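Local coordinates for flavin-dependent thymidylate synthase (Thermus thermophilus, PDB 6J61) that catalyses the reductive methylation of dUMP to dTMP, taking the carbon from methylenetetrahydrofolate and using FAD and NADPH for the reduction, at the interface of chains A and B and the interface of chains A and C. Numbering follows the deposited sequence. Chains: chain A/B/C, Flavin-dependent thymidylate synthase.

Contact 1: the interface of chains A and B. Residues chain A 21, 62-63; chain B 67, 87-88, 169-171.
A:Met63 pushes into chain B as the apolar centre of this contact, its thioether lying over strand 165-173 between the side chains of B:Lys67 and B:Lys171. A:Met63 SD touches B:Lys171 CB at 3.5 Å, the two side chains running past each other in opposite directions. A bend at chi2 (-45°) carries the terminal methyl A:Met63 CE onward to B:Tyr169 CB (3.8 Å) and the backbone of B:Val88. A:Met21, from strand 13-21, adds a second methyl: the chain leaves the backbone extended and turns at chi3 (77°), which brings CE against B:Lys67 CE at 3.6 Å and beside the CG of B:Lys171. Both lysines thus serve as hydrocarbon along their length and as donors at their ends. B:Lys67 NZ gives a hydrogen bond of 2.9 Å to the backbone O of A:Met63, tilted from the carbonyl plane. B:Lys171 NZ reaches the preceding carbonyl, A:Glu62 O, at 3.2 Å, so neighbouring carbonyls of the 3-10 helix 59-63 are each capped by a lysine. An alanine in place of B:Lys67 would probably leave the A:Met63 carbonyl without this donor and strip the methyl of A:Met21 of part of its packing. Farther out, the B:Ser87 hydroxyl OG donates to A:Glu62 OE2 at 2.7 Å, approaching from above the carboxylate plane. A:Glu62 belongs to the FAD pocket, and B:Ser87 to the ThyX motif of the neighbouring subunit. The contact therefore helps to join two subunits of the homotetramer where flavin-site elements meet, and probably steadies the A:Glu62 side chain.

Contact 2: the interface of chains A and C. Residues chain A 224-226, 229; chain C 242, 251, 259, 262.
C:Lys262 stretches across to chain A and plants its terminal amine NZ between the backbone carbonyl of A:Phe224 and the carboxylate of A:Glu229. Here the contact is tight. C:Lys262 NZ donates to A:Phe224 O at 2.8 Å, lying in the carbonyl plane, and forms a salt bridge with A:Glu229 OE1 at 2.7 Å through the syn lone pair. The lysine chain is extended beyond CG (chi3 -171°, chi4 176°), and C:Lys262 CD packs on A:Leu225 CD2 at 3.4 Å as the two side chains pass in opposite directions. C:Ala259 CB lies against one face of the carboxylate, 3.4 Å from A:Glu229 CD. A second shell within chain A positions the acid: A:Ser226 OG binds A:Glu229 OE1 on the anti lone pair, at 3.3 Å, while A:Ser226 N donates to the same oxygen from above the carboxylate plane, at 3.2 Å. One oxygen thus gathers three donors, which would be expected to favour a charged carboxylate.

The looser side has C:Tyr242 OH, weakly hydrogen-bonded to A:Glu229 OE2 at 3.4 Å, its ring plane 47° from the carboxylate. C:Leu251 is touched lightly at the margin.

In the fold, strand 223-225 and the start of helix 227-236 of chain A meet helix 239-248 of chain C, which carries C:Tyr242, and helix 254-261, which carries C:Ala259 and ends just before C:Lys262. These elements probably belong to the extra C-terminal domain, which would then help pair subunits.

Contact 1: the interface of chains A and B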
# COMPACT_ATOMS: atom_id res chain seq x y z
N MET A 21 11.22 -4.91 15.96
CA MET A 21 12.32 -4.07 15.49
C MET A 21 12.16 -2.65 16.02
O MET A 21 11.31 -1.88 15.55
CB MET A 21 12.38 -4.03 13.95
CG MET A 21 13.51 -3.16 13.44
SD MET A 21 13.67 -3.01 11.66
CE MET A 21 12.39 -1.89 11.36
N GLU A 62 6.59 4.48 11.90
CA GLU A 62 6.63 3.34 11.00
C GLU A 62 7.99 2.64 11.08
O GLU A 62 8.16 1.57 10.49
CB GLU A 62 6.38 3.78 9.57
CG GLU A 62 4.94 3.69 9.14
CD GLU A 62 4.74 4.25 7.74
OE1 GLU A 62 4.68 5.48 7.60
OE2 GLU A 62 4.68 3.45 6.78
N MET A 63 8.93 3.25 11.80
CA MET A 63 10.26 2.67 11.94
C MET A 63 10.31 1.59 13.00
O MET A 63 11.37 1.01 13.24
CB MET A 63 11.31 3.74 12.24
CG MET A 63 11.56 4.73 11.10
SD MET A 63 11.71 3.91 9.51
CE MET A 63 11.80 5.28 8.36
N LYS B 67 16.29 -1.52 7.77
CA LYS B 67 16.10 -0.09 7.93
C LYS B 67 17.48 0.56 7.74
O LYS B 67 18.42 0.27 8.48
CB LYS B 67 15.54 0.21 9.33
CG LYS B 67 14.92 1.60 9.49
CD LYS B 67 14.91 2.08 10.95
CE LYS B 67 14.22 1.11 11.89
NZ LYS B 67 14.24 1.58 13.32
N SER B 87 8.84 2.88 4.10
CA SER B 87 8.60 3.98 5.01
C SER B 87 9.86 4.85 5.00
O SER B 87 10.97 4.34 5.03
CB SER B 87 8.36 3.45 6.42
OG SER B 87 7.25 2.57 6.45
N VAL B 88 9.69 6.16 4.93
CA VAL B 88 10.84 7.05 4.92
C VAL B 88 10.60 8.31 5.73
O VAL B 88 9.47 8.78 5.86
CB VAL B 88 11.25 7.41 3.46
CG1 VAL B 88 10.13 7.11 2.50
CG2 VAL B 88 11.63 8.89 3.36
N TYR B 169 15.88 8.22 6.46
CA TYR B 169 15.83 6.86 6.96
C TYR B 169 14.90 6.12 5.97
O TYR B 169 13.94 6.70 5.46
CB TYR B 169 15.24 6.81 8.36
CG TYR B 169 16.27 6.81 9.46
CD1 TYR B 169 17.40 7.62 9.40
CD2 TYR B 169 16.11 6.00 10.58
CE1 TYR B 169 18.34 7.64 10.42
CE2 TYR B 169 17.03 6.01 11.62
CZ TYR B 169 18.15 6.83 11.54
OH TYR B 169 19.06 6.84 12.57
N TRP B 170 15.21 4.86 5.69
CA TRP B 170 14.46 4.05 4.75
C TRP B 170 14.26 2.63 5.26
O TRP B 170 15.21 1.85 5.33
CB TRP B 170 15.19 4.03 3.40
CG TRP B 170 14.65 3.06 2.37
CD1 TRP B 170 14.97 1.74 2.23
CD2 TRP B 170 13.72 3.36 1.32
NE1 TRP B 170 14.31 1.20 1.16
CE2 TRP B 170 13.53 2.17 0.58
CE3 TRP B 170 13.03 4.51 0.94
CZ2 TRP B 170 12.69 2.11 -0.53
CZ3 TRP B 170 12.19 4.45 -0.17
CH2 TRP B 170 12.03 3.26 -0.89
N LYS B 171 13.02 2.31 5.61
CA LYS B 171 12.68 1.00 6.11
C LYS B 171 11.90 0.27 5.02
O LYS B 171 11.03 0.86 4.39
CB LYS B 171 11.81 1.12 7.35
CG LYS B 171 11.53 -0.22 8.03
CD LYS B 171 10.11 -0.29 8.58
CE LYS B 171 9.07 -0.29 7.45
NZ LYS B 171 7.67 -0.36 7.97

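Contact 2: the interface of chains A and C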
# COMPACT_ATOMS: atom_id res chain seq x y z
N PHE A 224 -12.91 12.49 18.10
CA PHE A 224 -12.94 13.45 17.00
C PHE A 224 -14.29 14.15 17.03
O PHE A 224 -15.33 13.52 17.15
CB PHE A 224 -12.73 12.75 15.65
CG PHE A 224 -12.26 13.69 14.57
CD1 PHE A 224 -13.16 14.55 13.93
CD2 PHE A 224 -10.90 13.78 14.25
CE1 PHE A 224 -12.72 15.48 12.98
CE2 PHE A 224 -10.45 14.71 13.30
CZ PHE A 224 -11.36 15.57 12.67
N LEU A 225 -14.27 15.48 16.94
CA LEU A 225 -15.49 16.25 16.96
C LEU A 225 -15.72 16.88 15.61
O LEU A 225 -14.80 17.46 15.03
CB LEU A 225 -15.42 17.33 18.04
CG LEU A 225 -15.06 16.84 19.44
CD1 LEU A 225 -15.22 17.98 20.45
CD2 LEU A 225 -15.94 15.67 19.81
N SER A 226 -16.94 16.75 15.13
CA SER A 226 -17.34 17.29 13.84
C SER A 226 -17.36 18.81 13.92
O SER A 226 -17.29 19.38 15.00
CB SER A 226 -18.73 16.79 13.48
OG SER A 226 -19.66 17.28 14.44
N GLU A 229 -19.90 20.33 16.16
CA GLU A 229 -19.58 20.11 17.55
C GLU A 229 -18.61 21.19 18.01
O GLU A 229 -18.81 21.80 19.07
CB GLU A 229 -18.98 18.71 17.76
CG GLU A 229 -20.02 17.66 18.12
CD GLU A 229 -19.43 16.26 18.25
OE1 GLU A 229 -19.06 15.66 17.22
OE2 GLU A 229 -19.34 15.77 19.40
N TYR C 242 -24.69 21.19 27.08
CA TYR C 242 -24.04 20.84 25.83
C TYR C 242 -25.09 20.34 24.84
O TYR C 242 -25.01 20.61 23.64
CB TYR C 242 -22.99 19.75 26.10
CG TYR C 242 -22.11 19.36 24.92
CD1 TYR C 242 -21.33 20.31 24.25
CD2 TYR C 242 -22.02 18.04 24.51
CE1 TYR C 242 -20.49 19.94 23.21
CE2 TYR C 242 -21.18 17.66 23.48
CZ TYR C 242 -20.42 18.61 22.83
OH TYR C 242 -19.59 18.21 21.82
N LEU C 251 -28.07 19.24 15.68
CA LEU C 251 -27.79 17.88 16.12
C LEU C 251 -28.92 17.24 16.88
O LEU C 251 -29.44 17.79 17.86
CB LEU C 251 -26.53 17.84 16.99
CG LEU C 251 -25.19 17.86 16.28
CD1 LEU C 251 -24.15 17.38 17.28
CD2 LEU C 251 -25.20 16.95 15.05
N ALA C 259 -22.00 12.64 20.02
CA ALA C 259 -21.42 13.90 20.45
C ALA C 259 -21.40 14.03 21.97
O ALA C 259 -20.40 14.46 22.55
CB ALA C 259 -22.19 15.05 19.84
N LYS C 262 -19.08 11.40 23.72
CA LYS C 262 -17.65 11.70 23.55
C LYS C 262 -17.12 12.54 24.72
O LYS C 262 -15.91 12.60 24.96
CB LYS C 262 -17.38 12.48 22.26
CG LYS C 262 -17.71 11.77 20.97
CD LYS C 262 -17.57 12.74 19.79
CE LYS C 262 -18.10 12.14 18.50
NZ LYS C 262 -18.06 13.11 17.38

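The centres of contact 1 and contact 2 lie about 36 Å apart, and no residue is common to both. Chain A is the shared member, facing chain B with strand 13-21 and the 3-10 helix 59-63, and chain C with strand 223-225 and helix 227-236. Each contact belongs to a two-fold symmetric interface and so has a twin with the chains exchanged. Contact 1 is about 17 Å from B:Arg184 and contact 2 about 21 Å from A:Arg184, the predicted active-site arginine. One subunit thus pairs with two others through separate surfaces, which fits a homotetramer whose FAD sites each draw on three monomers.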